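Local coordinates for catechol 1,2-dioxygenase (Burkholderia ambifaria, PDB 5VXT), which probably catalyses the iron(III)-dependent, intradiol ring cleavage of catechol by dioxygen, opening the aromatic ring to cis,cis-muconate, at residues L88-L92 with G93-Y97; F14-K17 with E18-D21; E105-I109 with G110-G114. One frame throughout, in Å; residues are numbered along the deposited sequence.

Contact 1: L88-L92 with G93-Y97; sequences LAAGL and GLEKY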
loop_
_atom_site.group_PDB
_atom_site.type_symbol
_atom_site.label_atom_id
_atom_site.label_comp_id
_atom_site.label_asym_id
_atom_site.label_seq_id
_atom_site.Cartn_x
_atom_site.Cartn_y
_atom_site.Cartn_z
ATOM N N LEU B 88 7.243 -1.919 -6.957
ATOM C CA LEU B 88 6.949 -0.504 -7.147
ATOM C C LEU B 88 7.978 0.376 -6.442
ATOM O O LEU B 88 8.315 1.461 -6.938
ATOM C CB LEU B 88 5.541 -0.186 -6.642
ATOM C CG LEU B 88 5.085 1.247 -6.893
ATOM C CD1 LEU B 88 4.892 1.463 -8.383
ATOM C CD2 LEU B 88 3.775 1.501 -6.143
ATOM N N ALA B 89 8.466 -0.057 -5.271
ATOM C CA ALA B 89 9.486 0.724 -4.582
ATOM C C ALA B 89 10.716 0.897 -5.468
ATOM O O ALA B 89 11.335 1.969 -5.492
ATOM C CB ALA B 89 9.852 0.056 -3.254
ATOM N N ALA B 90 11.070 -0.144 -6.218
ATOM C CA ALA B 90 12.154 -0.017 -7.191
ATOM C C ALA B 90 11.738 0.874 -8.353
ATOM O O ALA B 90 12.479 1.781 -8.753
ATOM C CB ALA B 90 12.569 -1.396 -7.699
ATOM N N GLY B 91 10.536 0.645 -8.886
ATOM C CA GLY B 91 10.103 1.353 -10.075
ATOM C C GLY B 91 9.906 2.842 -9.871
ATOM O O GLY B 91 10.057 3.624 -10.816
ATOM N N LEU B 92 9.537 3.256 -8.661
ATOM C CA LEU B 92 9.398 4.672 -8.366
ATOM C C LEU B 92 10.703 5.283 -7.866
ATOM O O LEU B 92 10.720 6.445 -7.457
ATOM C CB LEU B 92 8.250 4.898 -7.365
ATOM C CG LEU B 92 6.850 4.567 -7.888
ATOM C CD1 LEU B 92 5.768 4.925 -6.828
ATOM C CD2 LEU B 92 6.548 5.263 -9.209
ATOM N N GLY B 93 11.810 4.540 -7.930
ATOM C CA GLY B 93 13.089 5.090 -7.545
ATOM C C GLY B 93 13.296 5.190 -6.051
ATOM O O GLY B 93 14.302 5.757 -5.616
ATOM N N LEU B 94 12.369 4.667 -5.254
ATOM C CA LEU B 94 12.565 4.678 -3.810
ATOM C C LEU B 94 13.762 3.820 -3.419
ATOM O O LEU B 94 14.541 4.193 -2.531
ATOM C CB LEU B 94 11.296 4.201 -3.109
ATOM C CG LEU B 94 11.325 3.994 -1.592
ATOM C CD1 LEU B 94 11.698 5.274 -0.831
ATOM C CD2 LEU B 94 9.992 3.447 -1.084
ATOM N N GLU B 95 13.930 2.672 -4.074
ATOM C CA GLU B 95 15.057 1.807 -3.732
ATOM C C GLU B 95 16.379 2.473 -4.093
ATOM O O GLU B 95 17.351 2.398 -3.324
ATOM C CB GLU B 95 14.898 0.456 -4.426
ATOM C CG GLU B 95 15.903 -0.600 -3.987
ATOM C CD GLU B 95 15.483 -2.020 -4.358
ATOM O OE1 GLU B 95 14.594 -2.202 -5.220
ATOM O OE2 GLU B 95 16.055 -2.970 -3.782
ATOM N N LYS B 96 16.432 3.142 -5.252
ATOM C CA LYS B 96 17.612 3.931 -5.605
ATOM C C LYS B 96 17.832 5.053 -4.599
ATOM O O LYS B 96 18.971 5.339 -4.219
ATOM C CB LYS B 96 17.472 4.499 -7.023
ATOM C CG LYS B 96 18.564 5.485 -7.409
ATOM C CD LYS B 96 19.985 4.870 -7.337
ATOM C CE LYS B 96 21.023 5.850 -7.852
ATOM N NZ LYS B 96 22.408 5.288 -7.737
ATOM N N TYR B 97 16.748 5.681 -4.131
ATOM C CA TYR B 97 16.894 6.765 -3.163
ATOM C C TYR B 97 17.646 6.293 -1.924
ATOM O O TYR B 97 18.487 7.020 -1.382
ATOM C CB TYR B 97 15.517 7.329 -2.780
ATOM C CG TYR B 97 15.587 8.655 -2.049
ATOM C CD1 TYR B 97 16.120 9.780 -2.669
ATOM C CD2 TYR B 97 15.120 8.783 -0.744
ATOM C CE1 TYR B 97 16.194 10.992 -2.009
ATOM C CE2 TYR B 97 15.189 9.990 -0.076
ATOM C CZ TYR B 97 15.725 11.089 -0.708
ATOM O OH TYR B 97 15.785 12.299 -0.046
HETATM O O HOH W 1 15.034 2.315 -7.650
#
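A89 O is gripped by two successive amides at the joint between helices 85-91 and 94-109. E95 N makes the sounder bond at 3.0 Å, approaching from well above the carbonyl plane. L94 N is nearer, but its N-H points poorly at the oxygen (116°), so that bond is weak. One residue on, A90 O takes G93 N at 3.0 Å and a water, which in turn accepts from K96 N and so bridges A90 O to the first turn of helix 94-109. G93 turns the chain with a positive phi of 77°, a conformation that glycine adopts readily. A89 CB lies 4.0 Å from L94 CD2, while E95, its CG anti to the backbone N (chi1 -172°) and its chain extended, brings OE1 within 3.3 Å of A90 CB. The other carboxylate oxygen, E95 OE2, is held by G121 N and by a salt bridge to R318. W70 of the second subunit packs on A89 and E95. G93 N to A90 O, with the weak L94 N to A89 O outside it, round the left-handed G93, gives a Schellman motif, here placed between the catechol pocket, which A90 lines, and the phosphatidylethanolamine pockets, which A89, L92 and L94 line.

Contact 2: F14-K17 with E18-D21; sequences FDTK and EVQD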
loop_
_atom_site.group_PDB
_atom_site.type_symbol
_atom_site.label_atom_id
_atom_site.label_comp_id
_atom_site.label_asym_id
_atom_site.label_seq_id
_atom_site.Cartn_x
_atom_site.Cartn_y
_atom_site.Cartn_z
ATOM N N PHE B 14 -6.346 22.198 5.733
ATOM C CA PHE B 14 -5.290 21.463 6.425
ATOM C C PHE B 14 -4.856 22.166 7.710
ATOM O O PHE B 14 -4.597 21.509 8.724
ATOM C CB PHE B 14 -4.093 21.249 5.500
ATOM C CG PHE B 14 -2.945 20.563 6.177
ATOM C CD1 PHE B 14 -2.961 19.192 6.375
ATOM C CD2 PHE B 14 -1.872 21.294 6.655
ATOM C CE1 PHE B 14 -1.905 18.563 7.016
ATOM C CE2 PHE B 14 -0.798 20.667 7.303
ATOM C CZ PHE B 14 -0.823 19.304 7.484
ATOM N N ASP B 15 -4.775 23.492 7.697
ATOM C CA ASP B 15 -4.259 24.192 8.865
ATOM C C ASP B 15 -5.286 24.356 9.975
ATOM O O ASP B 15 -4.947 24.915 11.023
ATOM C CB ASP B 15 -3.720 25.559 8.463
ATOM C CG ASP B 15 -2.467 25.446 7.642
ATOM O OD1 ASP B 15 -2.294 26.230 6.690
ATOM O OD2 ASP B 15 -1.671 24.536 7.937
ATOM N N THR B 16 -6.510 23.875 9.789
ATOM C CA THR B 16 -7.516 24.004 10.835
ATOM C C THR B 16 -7.170 23.127 12.034
ATOM O O THR B 16 -6.511 22.092 11.907
ATOM C CB THR B 16 -8.895 23.626 10.310
ATOM O OG1 THR B 16 -8.901 22.250 9.892
ATOM C CG2 THR B 16 -9.264 24.531 9.147
ATOM N N LYS B 17 -7.637 23.555 13.211
ATOM C CA LYS B 17 -7.390 22.788 14.425
ATOM C C LYS B 17 -8.015 21.405 14.354
ATOM O O LYS B 17 -7.458 20.453 14.911
ATOM C CB LYS B 17 -7.922 23.543 15.646
ATOM C CG LYS B 17 -7.687 22.814 16.957
ATOM C CD LYS B 17 -8.424 23.449 18.114
ATOM C CE LYS B 17 -8.273 22.588 19.362
ATOM N NZ LYS B 17 -6.860 22.124 19.551
ATOM N N GLU B 18 -9.163 21.267 13.675
ATOM C CA GLU B 18 -9.800 19.954 13.591
ATOM C C GLU B 18 -8.922 18.967 12.837
ATOM O O GLU B 18 -8.794 17.806 13.242
ATOM C CB GLU B 18 -11.169 20.028 12.912
ATOM C CG GLU B 18 -11.791 18.613 12.801
ATOM C CD GLU B 18 -13.164 18.529 12.128
ATOM O OE1 GLU B 18 -13.623 19.532 11.541
ATOM O OE2 GLU B 18 -13.772 17.425 12.178
ATOM N N VAL B 19 -8.318 19.407 11.736
ATOM C CA VAL B 19 -7.433 18.522 10.972
ATOM C C VAL B 19 -6.161 18.213 11.756
ATOM O O VAL B 19 -5.706 17.068 11.783
ATOM C CB VAL B 19 -7.122 19.134 9.601
ATOM C CG1 VAL B 19 -6.074 18.292 8.874
ATOM C CG2 VAL B 19 -8.412 19.221 8.779
ATOM N N GLN B 20 -5.572 19.216 12.411
ATOM C CA GLN B 20 -4.375 18.950 13.211
ATOM C C GLN B 20 -4.685 18.042 14.398
ATOM O O GLN B 20 -3.868 17.184 14.759
ATOM C CB GLN B 20 -3.740 20.265 13.670
ATOM C CG GLN B 20 -3.248 21.122 12.502
ATOM C CD GLN B 20 -2.283 20.368 11.597
ATOM O OE1 GLN B 20 -1.289 19.810 12.063
ATOM N NE2 GLN B 20 -2.577 20.339 10.304
ATOM N N ASP B 21 -5.862 18.205 15.015
ATOM C CA ASP B 21 -6.246 17.295 16.087
ATOM C C ASP B 21 -6.441 15.888 15.563
ATOM O O ASP B 21 -6.111 14.909 16.245
ATOM C CB ASP B 21 -7.536 17.768 16.771
ATOM C CG ASP B 21 -7.299 18.907 17.724
ATOM O OD1 ASP B 21 -6.118 19.251 17.949
ATOM O OD2 ASP B 21 -8.297 19.458 18.249
HETATM O O HOH W 2 -11.924 22.035 10.317
#
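Between T16 and Q20 the chain winds into the first turn of helix 17-27: Q20 N donates to T16 O at 3.1 Å and D21 N to K17 O at 2.8 Å. T16 is the N-cap, the one residue here with an extended psi (153°). Its OG1 accepts a weak, rather long bond from V19 N and touches V19 CG2 at 3.3 Å; the same hydroxyl is bonded to V13 O, and a water links it to E18 OE1. Q20 reaches back across the start of the helix. With CG anti to the carbonyl carbon and a bend at chi2 (-55°), its amide folds over F14, where NE2 donates to F14 O at 2.8 Å, the acceptor lying in the amide plane. That nitrogen also rides 3.4 Å above one face of the F14 ring, offset toward the rim, with ring and amide planes 75° apart. V19 CG1 fills in alongside, 4.1 Å from F14 CD1, and F14 and V19 both pack on F56 of helix 42-62 and on Y97 of the second subunit. Farther along the turn, K17 runs extended to a final bend that brings NZ to both oxygens of D21, a weak salt bridge with NZ 3.3 Å from OD2. The Q20 amide thus adds a side-chain tie to the capping and backbone bonds, whereas the K17-D21 pair is long and, K17 being exposed, probably screened by water.

Contact 3: E105-I109 with G110-G114; sequences EDEAI and GLDGG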
loop_
_atom_site.group_PDB
_atom_site.type_symbol
_atom_site.label_atom_id
_atom_site.label_comp_id
_atom_site.label_asym_id
_atom_site.label_seq_id
_atom_site.Cartn_x
_atom_site.Cartn_y
_atom_site.Cartn_z
ATOM N N GLU B 105 26.254 9.129 2.981
ATOM C CA GLU B 105 26.854 8.841 4.280
ATOM C C GLU B 105 28.296 8.376 4.118
ATOM O O GLU B 105 29.186 8.850 4.825
ATOM C CB GLU B 105 26.016 7.800 5.028
ATOM C CG GLU B 105 26.472 7.518 6.465
ATOM C CD GLU B 105 25.390 6.838 7.298
ATOM O OE1 GLU B 105 24.285 6.587 6.766
ATOM O OE2 GLU B 105 25.638 6.561 8.490
ATOM N N ASP B 106 28.538 7.458 3.178
ATOM C CA ASP B 106 29.884 6.960 2.911
ATOM C C ASP B 106 30.817 8.082 2.465
ATOM O O ASP B 106 32.000 8.106 2.832
ATOM C CB ASP B 106 29.832 5.870 1.839
ATOM C CG ASP B 106 29.288 4.566 2.358
ATOM O OD1 ASP B 106 29.016 4.488 3.570
ATOM O OD2 ASP B 106 29.148 3.618 1.553
ATOM N N GLU B 107 30.305 9.010 1.654
ATOM C CA GLU B 107 31.128 10.122 1.190
ATOM C C GLU B 107 31.556 11.013 2.349
ATOM O O GLU B 107 32.675 11.535 2.358
ATOM C CB GLU B 107 30.358 10.929 0.143
ATOM C CG GLU B 107 31.087 12.155 -0.355
ATOM C CD GLU B 107 30.487 12.701 -1.630
ATOM O OE1 GLU B 107 30.366 13.939 -1.741
ATOM O OE2 GLU B 107 30.132 11.891 -2.516
ATOM N N ALA B 108 30.678 11.195 3.340
ATOM C CA ALA B 108 31.004 12.080 4.451
ATOM C C ALA B 108 32.082 11.486 5.340
ATOM O O ALA B 108 32.895 12.222 5.909
ATOM C CB ALA B 108 29.749 12.380 5.274
ATOM N N ILE B 109 32.121 10.159 5.462
ATOM C CA ILE B 109 33.110 9.505 6.308
ATOM C C ILE B 109 34.270 8.921 5.516
ATOM O O ILE B 109 35.135 8.261 6.108
ATOM C CB ILE B 109 32.454 8.411 7.168
ATOM C CG1 ILE B 109 31.848 7.328 6.285
ATOM C CG2 ILE B 109 31.398 9.020 8.077
ATOM C CD1 ILE B 109 31.210 6.211 7.062
ATOM N N GLY B 110 34.314 9.133 4.202
ATOM C CA GLY B 110 35.428 8.641 3.416
ATOM C C GLY B 110 35.429 7.145 3.188
ATOM O O GLY B 110 36.501 6.548 3.058
ATOM N N LEU B 111 34.254 6.521 3.130
ATOM C CA LEU B 111 34.116 5.095 2.853
ATOM C C LEU B 111 33.562 4.822 1.455
ATOM O O LEU B 111 32.863 3.830 1.243
ATOM C CB LEU B 111 33.218 4.429 3.896
ATOM C CG LEU B 111 33.727 4.199 5.320
ATOM C CD1 LEU B 111 33.159 2.893 5.852
ATOM C CD2 LEU B 111 35.244 4.201 5.397
ATOM N N ASP B 112 33.861 5.681 0.487
ATOM C CA ASP B 112 33.245 5.594 -0.831
ATOM C C ASP B 112 34.226 5.156 -1.916
ATOM O O ASP B 112 34.057 5.501 -3.087
ATOM C CB ASP B 112 32.603 6.932 -1.197
ATOM C CG ASP B 112 33.564 8.097 -1.061
ATOM O OD1 ASP B 112 34.644 7.912 -0.462
ATOM O OD2 ASP B 112 33.248 9.197 -1.566
ATOM N N GLY B 113 35.247 4.382 -1.557
ATOM C CA GLY B 113 36.237 4.029 -2.549
ATOM C C GLY B 113 36.205 2.608 -3.068
ATOM O O GLY B 113 37.017 2.246 -3.921
ATOM N N GLY B 114 35.294 1.783 -2.570
ATOM C CA GLY B 114 35.183 0.423 -3.049
ATOM C C GLY B 114 34.328 0.322 -4.296
ATOM O O GLY B 114 33.936 1.317 -4.912
#
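D106 and L111 meet in a helix-ending turn at the surface, where helix 94-109 gives way to the loop that leads toward strand 125-126. L111 N donates to D106 O at 2.8 Å, a fairly straight bond, and inside it G110 N makes a weak one to E107 O at 3.4 Å. With G110 in a left-handed conformation (phi 74°), these nested bonds form a Schellman motif that ends the helix and turns the chain into the loop. Two side chains close over the turn on one flank. I109 holds CG1 between its backbone N and carbonyl carbon (chi1 62°), which sends CD1 across the turn to L111 CG at 3.7 Å, with L111 CD1 also near. The D106 side chain lies beside the L111 carbonyl, its OD2 3.7 Å from L111 O; the two acceptors do not bond. Salt bridges from R117 and R249 to that same OD2 probably offset the local build-up of negative character. On a different part of the turn, D112 folds its carboxylate back to the helix, bringing OD2 within 3.6 Å of E107 CA. E107 OE2 stands 4.2 Å from D112 OD2, the carboxylate planes 43° apart, a pairing of like charges that solvent at this exposed place can be expected to screen. L111 then rests on R249, in the connection between strands 238-244 and 251-256, and on V308, in the loop after strand 295-303; the end of helix 94-109 is thereby joined to the loops beside strands 251-256 and 295-303.

Overall arrangement
Along the chain contact 2 comes first, then contact 1, then contact 3. The last two share helix 94-109: contact 1 sits at its start and contact 3 at its end, with centres about 22 Å apart and each formed by a glycine-centred helix terminus. Contact 2 begins helix 17-27 and is remote within one chain, its centre about 32 Å from that of contact 1 and about 43 Å from that of contact 3. Both contact 1 and contact 2 touch the second subunit, so the dimer brings residues of the two together. The helical N-terminal part therefore joins the subunits and encloses lipid, while helix 94-109 runs from beside the lipid and catechol pockets to the loops near the beta sheets.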